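PDB 4U10: poly-beta-1,6-N-acetyl-D-glucosamine N-deacetylase from Aggregatibacter actinomycetemcomitans, which probably removes N-acetyl groups from poly-beta-1,6-N-acetyl-D-glucosamine in a metal-dependent hydrolysis, the fragment here being its polysaccharide deacetylase domain. Local coordinates for residues Asn47-Ser50 and Trp51-Ile55; Tyr85-Leu88 and Lys89-Tyr93; Leu184-Asp187 and Phe188-Ser191. All coordinates share one frame; numbering follows the deposited sequence.

Contact 1: Asn47-Ser50 and Trp51-Ile55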
ATOM      1  N   ASN A  47      16.381   2.173  11.860  1.00 21.77           N
ATOM      2  CA  ASN A  47      15.545   1.415  12.756  1.00 19.13           C
ATOM      3  C   ASN A  47      14.161   1.331  12.119  1.00 18.83           C
ATOM      4  O   ASN A  47      13.479   2.340  11.999  1.00 16.30           O
ATOM      5  CB  ASN A  47      15.468   2.161  14.079  1.00 18.42           C
ATOM      6  CG  ASN A  47      16.821   2.156  14.809  1.00 19.64           C
ATOM      7  OD1 ASN A  47      17.462   3.196  15.071  1.00 22.59           O
ATOM      8  ND2 ASN A  47      17.236   1.023  15.113  1.00 16.70           N
ATOM      9  N   VAL A  48      13.757   0.128  11.755  1.00 18.11           N
ATOM     10  CA  VAL A  48      12.379  -0.188  11.328  1.00 17.36           C
ATOM     11  C   VAL A  48      11.398  -0.123  12.468  1.00 17.45           C
ATOM     12  O   VAL A  48      11.473  -0.858  13.450  1.00 16.40           O
ATOM     13  CB  VAL A  48      12.302  -1.521  10.564  1.00 16.72           C
ATOM     14  CG1 VAL A  48      10.861  -1.844  10.149  1.00 16.64           C
ATOM     15  CG2 VAL A  48      13.188  -1.426   9.334  1.00 15.79           C
ATOM     16  N   VAL A  49      10.459   0.776  12.340  1.00 15.72           N
ATOM     17  CA  VAL A  49       9.453   0.966  13.361  1.00 17.35           C
ATOM     18  C   VAL A  49       8.072   0.627  12.790  1.00 17.75           C
ATOM     19  O   VAL A  49       7.850   0.658  11.593  1.00 16.05           O
ATOM     20  CB  VAL A  49       9.445   2.420  13.857  1.00 17.97           C
ATOM     21  CG1 VAL A  49      10.841   2.782  14.405  1.00 18.44           C
ATOM     22  CG2 VAL A  49       8.990   3.336  12.737  1.00 19.73           C
ATOM     23  N   SER A  50       7.140   0.296  13.662  1.00 18.25           N
ATOM     24  CA  SER A  50       5.788  -0.014  13.246  1.00 18.80           C
ATOM     25  C   SER A  50       4.990   1.276  13.145  1.00 19.05           C
ATOM     26  O   SER A  50       5.369   2.330  13.709  1.00 17.38           O
ATOM     27  CB  SER A  50       5.138  -0.900  14.307  1.00 21.37           C
ATOM     28  OG  SER A  50       5.005  -0.197  15.551  1.00 20.43           O
ATOM     29  N   TRP A  51       3.869   1.204  12.426  1.00 17.74           N
ATOM     30  CA  TRP A  51       2.991   2.320  12.342  1.00 17.02           C
ATOM     31  C   TRP A  51       2.529   2.729  13.735  1.00 16.82           C
ATOM     32  O   TRP A  51       2.392   3.927  14.023  1.00 17.08           O
ATOM     33  CB  TRP A  51       1.822   2.051  11.381  1.00 17.16           C
ATOM     34  CG  TRP A  51       1.041   3.265  11.123  1.00 15.99           C
ATOM     35  CD1 TRP A  51      -0.216   3.461  11.508  1.00 15.51           C
ATOM     36  CD2 TRP A  51       1.468   4.493  10.477  1.00 16.17           C
ATOM     37  NE1 TRP A  51      -0.623   4.711  11.162  1.00 16.52           N
ATOM     38  CE2 TRP A  51       0.383   5.361  10.508  1.00 15.56           C
ATOM     39  CE3 TRP A  51       2.647   4.922   9.853  1.00 16.71           C
ATOM     40  CZ2 TRP A  51       0.425   6.648   9.958  1.00 15.53           C
ATOM     41  CZ3 TRP A  51       2.697   6.177   9.357  1.00 15.72           C
ATOM     42  CH2 TRP A  51       1.581   7.039   9.408  1.00 14.89           C
ATOM     43  N   GLN A  52       2.256   1.758  14.577  1.00 16.94           N
ATOM     44  CA  GLN A  52       1.846   2.064  15.967  1.00 18.37           C
ATOM     45  C   GLN A  52       2.858   2.996  16.707  1.00 20.39           C
ATOM     46  O   GLN A  52       2.448   3.926  17.448  1.00 21.37           O
ATOM     47  CB  GLN A  52       1.562   0.773  16.699  1.00 19.35           C
ATOM     48  CG  GLN A  52       0.848   0.944  18.009  1.00 20.86           C
ATOM     49  CD  GLN A  52      -0.453   1.705  17.916  1.00 22.17           C
ATOM     50  OE1 GLN A  52      -1.422   1.236  17.340  1.00 22.20           O
ATOM     51  NE2 GLN A  52      -0.517   2.812  18.589  1.00 23.53           N
ATOM     52  N   GLN A  53       4.154   2.783  16.496  1.00 18.53           N
ATOM     53  CA  GLN A  53       5.186   3.656  17.078  1.00 20.42           C
ATOM     54  C   GLN A  53       5.122   5.057  16.528  1.00 21.74           C
ATOM     55  O   GLN A  53       5.352   6.032  17.257  1.00 21.03           O
ATOM     56  CB  GLN A  53       6.580   3.079  16.801  1.00 20.27           C
ATOM     57  CG  GLN A  53       6.876   1.845  17.635  1.00 22.56           C
ATOM     58  CD  GLN A  53       8.203   1.271  17.285  1.00 21.66           C
ATOM     59  OE1 GLN A  53       8.296   0.401  16.422  1.00 18.35           O
ATOM     60  NE2 GLN A  53       9.253   1.851  17.840  1.00 22.51           N
ATOM     61  N   ILE A  54       4.811   5.171  15.228  1.00 20.49           N
ATOM     62  CA  ILE A  54       4.527   6.473  14.632  1.00 21.41           C
ATOM     63  C   ILE A  54       3.348   7.157  15.342  1.00 22.13           C
ATOM     64  O   ILE A  54       3.410   8.332  15.691  1.00 22.55           O
ATOM     65  CB  ILE A  54       4.178   6.368  13.119  1.00 21.32           C
ATOM     66  CG1 ILE A  54       5.284   5.684  12.303  1.00 22.80           C
ATOM     67  CG2 ILE A  54       3.944   7.721  12.539  1.00 20.68           C
ATOM     68  CD1 ILE A  54       6.652   6.292  12.452  1.00 23.19           C
ATOM     69  N   ILE A  55       2.256   6.422  15.542  1.00 20.00           N
ATOM     70  CA  ILE A  55       1.070   6.997  16.158  1.00 21.40           C
ATOM     71  C   ILE A  55       1.329   7.327  17.623  1.00 21.55           C
ATOM     72  O   ILE A  55       0.951   8.392  18.130  1.00 24.44           O
ATOM     73  CB  ILE A  55      -0.149   6.043  16.011  1.00 20.97           C
ATOM     74  CG1 ILE A  55      -0.568   5.888  14.556  1.00 20.76           C
ATOM     75  CG2 ILE A  55      -1.306   6.612  16.788  1.00 23.70           C
ATOM     76  CD1 ILE A  55      -1.026   7.202  13.892  1.00 23.13           C
TER
HETATM   77  O   HOH W   1       9.960  -1.899  15.486  1.00 39.60           O
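Gln53 folds its side chain back over the start of its own helix, so that the carboxamide overlaps the CB end of Val49 and reaches the backbone of Ser50. CG lies beside the backbone N (chi1 -73°) and the chain runs on extended, which carries Gln53 OE1 to Ser50 N at 3.0 Å. The bond is nearly straight, at 165°, though the donor is tilted out of the carbonyl plane. A water that also donates to Val48 O approaches Gln53 OE1 at 3.0 Å, and two donors therefore hold the amide oxygen.

Ser50 answers in the other direction. Its OG, set between the backbone N and the carbonyl carbon (chi1 64°), accepts from Gln53 N at 3.2 Å, while Ser50 O takes Ile54 N at 3.3 Å in the carbonyl plane and opens the regular helical bonding. Side chain and backbone of each residue thus serve the other, and the amides of Gln53 and Ile54 find acceptors.

Beneath this polar exchange, CD1 of Ile54 meets CG2 of Val49 at 3.8 Å, the two side chains set nearly perpendicular. Both also rest on Val70 of strand 68-75. The Trp51 ring has Ile54 CB over one face, near its rim, and makes edge-to-face contacts with His228 and Phe230.

The reciprocal bonding of Ser50 and Gln53 is a capping box, placed where strand 47-48 passes into helix 51-58 within the beta-alpha-beta unit completed by strand 68-75.

Contact 2: Tyr85-Leu88 and Lys89-Tyr93; sequences YPIL and KAYNY
The backbone of Tyr85-Leu88 continues without a break into Lys89-Tyr93 as the last turns of helix 79-91, which is kinked at Pro86. Lys89 N, Ala90 N and Tyr91 N donate to Tyr85 O, Pro86 O and Ile87 O in regular i to i-4 bonds, each 3.0 Å long. Asn92 then takes a positive phi of 44° and the pattern changes: Asn92 N bonds back to Lys89 O, and Tyr93 N reaches across to Leu88 O at 2.8 Å.

These two bonds into the final turn make a Schellman motif. It ends the helix and swings the chain toward strand 95-99, closing the helical arm of the beta-alpha-beta unit that begins with strand 68-75.

Among the side chains, the aliphatic part of Lys89 lies over one face of the Tyr85 ring in a CH-pi contact, with CD 4.1 Å from the ring centroid. A bend in the lysine chain at chi3 (-67°) keeps CE above the ring's rim and brings Lys89 NZ to 3.6 Å from Tyr85 CE2. One water accepts from Lys89 NZ and also bonds to Tyr85 OH, linking the two polar ends.

Ile87 and Tyr91 run alongside each other in the same direction, and Ile87 CG2 meets Tyr91 CD1 at 3.8 Å. The edge of the Tyr91 ring also faces Ile87 O in plane. Leu88 instead lies roughly square to Tyr93, Leu88 CD2 against Tyr93 CB at 3.9 Å, and both side chains rest on Leu71. The hydroxyls of Tyr91 and Tyr93 are bound by helix 31-42, at Asn39 OD1 and Phe38 O.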
ATOM      1  N   TYR A  85       6.293 -12.363   4.704  1.00 15.94           N
ATOM      2  CA  TYR A  85       5.967 -12.417   6.106  1.00 16.28           C
ATOM      3  C   TYR A  85       6.975 -13.245   6.897  1.00 18.50           C
ATOM      4  O   TYR A  85       7.492 -12.767   7.889  1.00 21.10           O
ATOM      5  CB  TYR A  85       4.486 -12.859   6.245  1.00 17.01           C
ATOM      6  CG  TYR A  85       3.994 -13.109   7.635  1.00 17.63           C
ATOM      7  CD1 TYR A  85       4.068 -12.133   8.589  1.00 17.95           C
ATOM      8  CD2 TYR A  85       3.402 -14.348   7.987  1.00 18.87           C
ATOM      9  CE1 TYR A  85       3.609 -12.376   9.891  1.00 18.06           C
ATOM     10  CE2 TYR A  85       2.935 -14.592   9.269  1.00 18.68           C
ATOM     11  CZ  TYR A  85       3.034 -13.612  10.201  1.00 18.53           C
ATOM     12  OH  TYR A  85       2.589 -13.841  11.455  1.00 17.55           O
ATOM     13  N   PRO A  86       7.353 -14.440   6.409  1.00 17.75           N
ATOM     14  CA  PRO A  86       8.384 -15.203   7.115  1.00 19.43           C
ATOM     15  C   PRO A  86       9.701 -14.388   7.337  1.00 18.85           C
ATOM     16  O   PRO A  86      10.305 -14.483   8.406  1.00 18.02           O
ATOM     17  CB  PRO A  86       8.635 -16.416   6.216  1.00 19.74           C
ATOM     18  CG  PRO A  86       7.478 -16.490   5.269  1.00 21.21           C
ATOM     19  CD  PRO A  86       6.863 -15.113   5.204  1.00 19.82           C
ATOM     20  N   ILE A  87      10.069 -13.579   6.346  1.00 16.19           N
ATOM     21  CA  ILE A  87      11.226 -12.722   6.398  1.00 17.49           C
ATOM     22  C   ILE A  87      11.018 -11.627   7.420  1.00 17.32           C
ATOM     23  O   ILE A  87      11.907 -11.370   8.219  1.00 17.00           O
ATOM     24  CB  ILE A  87      11.567 -12.137   5.019  1.00 17.91           C
ATOM     25  CG1 ILE A  87      12.004 -13.261   4.063  1.00 19.37           C
ATOM     26  CG2 ILE A  87      12.734 -11.127   5.117  1.00 18.92           C
ATOM     27  CD1 ILE A  87      12.038 -12.839   2.596  1.00 18.51           C
ATOM     28  N   LEU A  88       9.824 -11.029   7.462  1.00 17.69           N
ATOM     29  CA  LEU A  88       9.576  -9.972   8.482  1.00 16.94           C
ATOM     30  C   LEU A  88       9.741 -10.538   9.877  1.00 16.68           C
ATOM     31  O   LEU A  88      10.345  -9.875  10.749  1.00 15.73           O
ATOM     32  CB  LEU A  88       8.197  -9.348   8.338  1.00 17.55           C
ATOM     33  CG  LEU A  88       7.837  -8.588   7.059  1.00 17.00           C
ATOM     34  CD1 LEU A  88       6.357  -8.239   6.988  1.00 16.30           C
ATOM     35  CD2 LEU A  88       8.755  -7.375   6.960  1.00 17.93           C
ATOM     36  N   LYS A  89       9.201 -11.736  10.087  1.00 17.19           N
ATOM     37  CA  LYS A  89       9.295 -12.438  11.345  1.00 19.99           C
ATOM     38  C   LYS A  89      10.756 -12.750  11.731  1.00 19.76           C
ATOM     39  O   LYS A  89      11.121 -12.522  12.852  1.00 19.42           O
ATOM     40  CB  LYS A  89       8.496 -13.733  11.343  1.00 21.02           C
ATOM     41  CG  LYS A  89       7.017 -13.509  11.303  1.00 23.90           C
ATOM     42  CD  LYS A  89       6.250 -14.757  11.651  1.00 27.75           C
ATOM     43  CE  LYS A  89       6.430 -15.815  10.580  1.00 30.73           C
ATOM     44  NZ  LYS A  89       5.377 -16.885  10.657  1.00 32.73           N
ATOM     45  N   ALA A  90      11.544 -13.276  10.805  1.00 17.40           N
ATOM     46  CA  ALA A  90      12.989 -13.503  10.989  1.00 18.38           C
ATOM     47  C   ALA A  90      13.790 -12.243  11.374  1.00 19.64           C
ATOM     48  O   ALA A  90      14.672 -12.291  12.222  1.00 20.76           O
ATOM     49  CB  ALA A  90      13.577 -14.046   9.690  1.00 17.22           C
ATOM     50  N   TYR A  91      13.487 -11.122  10.749  1.00 17.93           N
ATOM     51  CA  TYR A  91      14.130  -9.868  11.099  1.00 18.90           C
ATOM     52  C   TYR A  91      13.495  -9.115  12.262  1.00 19.61           C
ATOM     53  O   TYR A  91      14.009  -8.082  12.680  1.00 19.56           O
ATOM     54  CB  TYR A  91      14.131  -8.976   9.863  1.00 20.45           C
ATOM     55  CG  TYR A  91      15.236  -9.365   8.916  1.00 20.74           C
ATOM     56  CD1 TYR A  91      15.109 -10.428   8.054  1.00 20.52           C
ATOM     57  CD2 TYR A  91      16.419  -8.615   8.889  1.00 21.73           C
ATOM     58  CE1 TYR A  91      16.156 -10.752   7.167  1.00 21.26           C
ATOM     59  CE2 TYR A  91      17.471  -8.937   8.046  1.00 21.40           C
ATOM     60  CZ  TYR A  91      17.361 -10.025   7.207  1.00 20.74           C
ATOM     61  OH  TYR A  91      18.434 -10.278   6.366  1.00 21.03           O
ATOM     62  N   ASN A  92      12.375  -9.617  12.739  1.00 20.97           N
ATOM     63  CA  ASN A  92      11.470  -8.865  13.593  1.00 24.89           C
ATOM     64  C   ASN A  92      11.206  -7.394  13.117  1.00 23.14           C
ATOM     65  O   ASN A  92      11.273  -6.408  13.866  1.00 20.88           O
ATOM     66  CB  ASN A  92      11.919  -8.971  15.052  1.00 28.29           C
ATOM     67  CG  ASN A  92      10.815  -8.603  16.007  1.00 33.00           C
ATOM     68  OD1 ASN A  92       9.657  -9.012  15.850  1.00 30.95           O
ATOM     69  ND2 ASN A  92      11.157  -7.798  16.981  1.00 35.70           N
ATOM     70  N   TYR A  93      10.883  -7.306  11.830  1.00 19.18           N
ATOM     71  CA  TYR A  93      10.476  -6.068  11.166  1.00 18.45           C
ATOM     72  C   TYR A  93       8.996  -5.959  11.008  1.00 16.48           C
ATOM     73  O   TYR A  93       8.355  -6.816  10.390  1.00 14.89           O
ATOM     74  CB  TYR A  93      11.104  -5.986   9.774  1.00 17.83           C
ATOM     75  CG  TYR A  93      12.545  -5.570   9.731  1.00 19.27           C
ATOM     76  CD1 TYR A  93      13.268  -5.203  10.884  1.00 20.82           C
ATOM     77  CD2 TYR A  93      13.192  -5.488   8.519  1.00 19.35           C
ATOM     78  CE1 TYR A  93      14.606  -4.804  10.786  1.00 22.82           C
ATOM     79  CE2 TYR A  93      14.509  -5.071   8.434  1.00 23.17           C
ATOM     80  CZ  TYR A  93      15.223  -4.745   9.570  1.00 21.66           C
ATOM     81  OH  TYR A  93      16.532  -4.313   9.418  1.00 25.67           O
TER
HETATM   82  O   HOH W   2       2.437 -16.336  11.859  1.00 26.56           O

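Contact 3: Leu184-Asp187 and Phe188-Ser191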
ATOM      1  N   LEU A 184     -15.912   8.015  -4.699  1.00 14.68           N
ATOM      2  CA  LEU A 184     -14.813   7.826  -3.758  1.00 14.50           C
ATOM      3  C   LEU A 184     -15.238   7.609  -2.299  1.00 15.03           C
ATOM      4  O   LEU A 184     -14.747   6.689  -1.591  1.00 15.05           O
ATOM      5  CB  LEU A 184     -13.871   9.015  -3.818  1.00 14.91           C
ATOM      6  CG  LEU A 184     -13.416   9.544  -5.152  1.00 16.02           C
ATOM      7  CD1 LEU A 184     -12.319  10.573  -4.914  1.00 17.55           C
ATOM      8  CD2 LEU A 184     -12.958   8.491  -6.117  1.00 16.48           C
ATOM      9  N   VAL A 185     -16.162   8.438  -1.799  1.00 14.97           N
ATOM     10  CA  VAL A 185     -16.613   8.291  -0.446  1.00 15.14           C
ATOM     11  C   VAL A 185     -17.168   6.883  -0.215  1.00 14.85           C
ATOM     12  O   VAL A 185     -16.841   6.247   0.761  1.00 14.93           O
ATOM     13  CB  VAL A 185     -17.694   9.319  -0.087  1.00 15.22           C
ATOM     14  CG1 VAL A 185     -18.230   9.034   1.317  1.00 15.04           C
ATOM     15  CG2 VAL A 185     -17.098  10.734  -0.154  1.00 16.81           C
ATOM     16  N   GLN A 186     -18.004   6.374  -1.096  1.00 15.65           N
ATOM     17  CA  GLN A 186     -18.636   5.067  -0.799  1.00 16.95           C
ATOM     18  C   GLN A 186     -17.661   3.920  -0.946  1.00 15.67           C
ATOM     19  O   GLN A 186     -17.740   2.966  -0.174  1.00 14.25           O
ATOM     20  CB  GLN A 186     -19.896   4.831  -1.632  1.00 18.08           C
ATOM     21  CG  GLN A 186     -20.932   5.978  -1.496  1.00 22.88           C
ATOM     22  CD  GLN A 186     -21.198   6.408  -0.035  1.00 24.57           C
ATOM     23  OE1 GLN A 186     -21.602   7.545   0.240  1.00 31.73           O
ATOM     24  NE2 GLN A 186     -20.912   5.549   0.877  1.00 26.34           N
ATOM     25  N   ASP A 187     -16.773   4.004  -1.956  1.00 14.31           N
ATOM     26  CA  ASP A 187     -15.773   2.944  -2.131  1.00 14.26           C
ATOM     27  C   ASP A 187     -14.867   2.873  -0.898  1.00 14.15           C
ATOM     28  O   ASP A 187     -14.661   1.801  -0.374  1.00 12.76           O
ATOM     29  CB  ASP A 187     -14.919   3.168  -3.370  1.00 14.69           C
ATOM     30  CG  ASP A 187     -13.933   2.040  -3.590  1.00 14.94           C
ATOM     31  OD1 ASP A 187     -12.845   2.172  -3.002  1.00 12.23           O
ATOM     32  OD2 ASP A 187     -14.294   1.044  -4.269  1.00 15.38           O
ATOM     33  N   PHE A 188     -14.330   4.012  -0.462  1.00 13.37           N
ATOM     34  CA  PHE A 188     -13.502   4.055   0.731  1.00 12.57           C
ATOM     35  C   PHE A 188     -14.188   3.591   1.979  1.00 14.02           C
ATOM     36  O   PHE A 188     -13.597   2.912   2.806  1.00 14.75           O
ATOM     37  CB  PHE A 188     -12.878   5.441   0.962  1.00 12.80           C
ATOM     38  CG  PHE A 188     -12.069   5.954  -0.195  1.00 13.00           C
ATOM     39  CD1 PHE A 188     -11.634   5.100  -1.198  1.00 12.69           C
ATOM     40  CD2 PHE A 188     -11.651   7.288  -0.233  1.00 11.72           C
ATOM     41  CE1 PHE A 188     -10.912   5.533  -2.236  1.00 12.58           C
ATOM     42  CE2 PHE A 188     -10.904   7.755  -1.283  1.00 12.41           C
ATOM     43  CZ  PHE A 188     -10.496   6.863  -2.299  1.00 12.98           C
ATOM     44  N   SER A 189     -15.422   4.006   2.169  1.00 15.74           N
ATOM     45  CA  SER A 189     -16.208   3.568   3.283  1.00 16.35           C
ATOM     46  C   SER A 189     -16.504   2.039   3.252  1.00 16.74           C
ATOM     47  O   SER A 189     -16.392   1.380   4.272  1.00 13.95           O
ATOM     48  CB  SER A 189     -17.496   4.369   3.331  1.00 18.16           C
ATOM     49  OG  SER A 189     -18.454   3.645   4.037  1.00 20.72           O
ATOM     50  N   ARG A 190     -16.802   1.457   2.093  1.00 15.75           N
ATOM     51  CA  ARG A 190     -16.898  -0.013   2.019  1.00 15.04           C
ATOM     52  C   ARG A 190     -15.581  -0.740   2.329  1.00 14.02           C
ATOM     53  O   ARG A 190     -15.580  -1.818   2.891  1.00 13.95           O
ATOM     54  CB  ARG A 190     -17.341  -0.485   0.628  1.00 17.48           C
ATOM     55  CG  ARG A 190     -18.739  -0.065   0.197  1.00 19.74           C
ATOM     56  CD  ARG A 190     -18.899  -0.390  -1.303  1.00 23.15           C
ATOM     57  NE  ARG A 190     -19.914   0.460  -1.852  1.00 29.29           N
ATOM     58  CZ  ARG A 190     -19.928   1.049  -3.042  1.00 30.94           C
ATOM     59  NH1 ARG A 190     -18.950   0.869  -3.926  1.00 28.06           N
ATOM     60  NH2 ARG A 190     -20.998   1.835  -3.357  1.00 34.99           N
ATOM     61  N   SER A 191     -14.460  -0.195   1.883  1.00 12.95           N
ATOM     62  CA  SER A 191     -13.165  -0.741   2.195  1.00 13.85           C
ATOM     63  C   SER A 191     -12.890  -0.779   3.712  1.00 13.30           C
ATOM     64  O   SER A 191     -12.431  -1.811   4.249  1.00 14.01           O
ATOM     65  CB  SER A 191     -12.070  -0.014   1.422  1.00 14.26           C
ATOM     66  OG  SER A 191     -10.764  -0.447   1.742  1.00 14.83           O
TER
HETATM   67  O   HOH W   3     -16.550  -0.929  -3.905  1.00 16.99           O
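Phe188 lays one face of its ring against the carbonyl of Leu184, and Leu184 O sits 3.1 Å from Phe188 CG, off toward the rim. Leu184 O also accepts from Phe188 N at 2.9 Å, the first of four successive i to i-4 bonds that run through to Ser191 N on Asp187 O.

The apolar contact is slight: Leu184 CB approaches Phe188 CE2 at 4.1 Å.

Among the charged groups, Asp187 CG stands anti to the backbone N (chi1 -177°), which puts OD1 near the edge of the Phe188 ring, the carboxylate and ring planes 77° apart. Arg190 runs extended from CG to NE and curls its guanidinium back over the preceding turn, one face above Gln186 CB, with Arg190 NH2 at 3.6 Å from it. A water at the guanidinium edge accepts from Arg190 NH1 and lies 3.0 Å from Asp187 OD2, to which it can donate; Asp187 OD2 and Arg190 NH1 themselves stay 4.7 Å apart.

OD1 of Asp187 accepts from Asp146 N and OD2 from Asn147 N; with the Ser191-Ser143 hydroxyl bond they tie helix 177-199 to the loop of the zinc ligands His144 and His149. Ser191 OG also bonds to Ser101, starting helix 101-104. Leu184 and Phe188 pack against Ala220 of helix 215-222.

How the contacts relate
Contact 1 and contact 2 belong to successive beta-alpha-beta units that share strand 68-75, and they touch directly: Val48 CB packs on Tyr93 CD1 at 3.8 Å. One handles the beginning of a helix and the other an end, by a side-chain capping box and a backbone Schellman motif respectively. Contact 3, in mid-helix, needs neither and keeps an unbroken run of helical bonds; its centre lies about 32 Å from that of contact 2, on the opposite side of the chain's centre. All three are partly buried, with Val49, Ile54, Leu88, Leu184 and Phe188 among the buried residues. Lys89 and Arg190 lie on the exposed sides of contacts 2 and 3, each using a water, whereas Asp187 is buried near the zinc-binding loop.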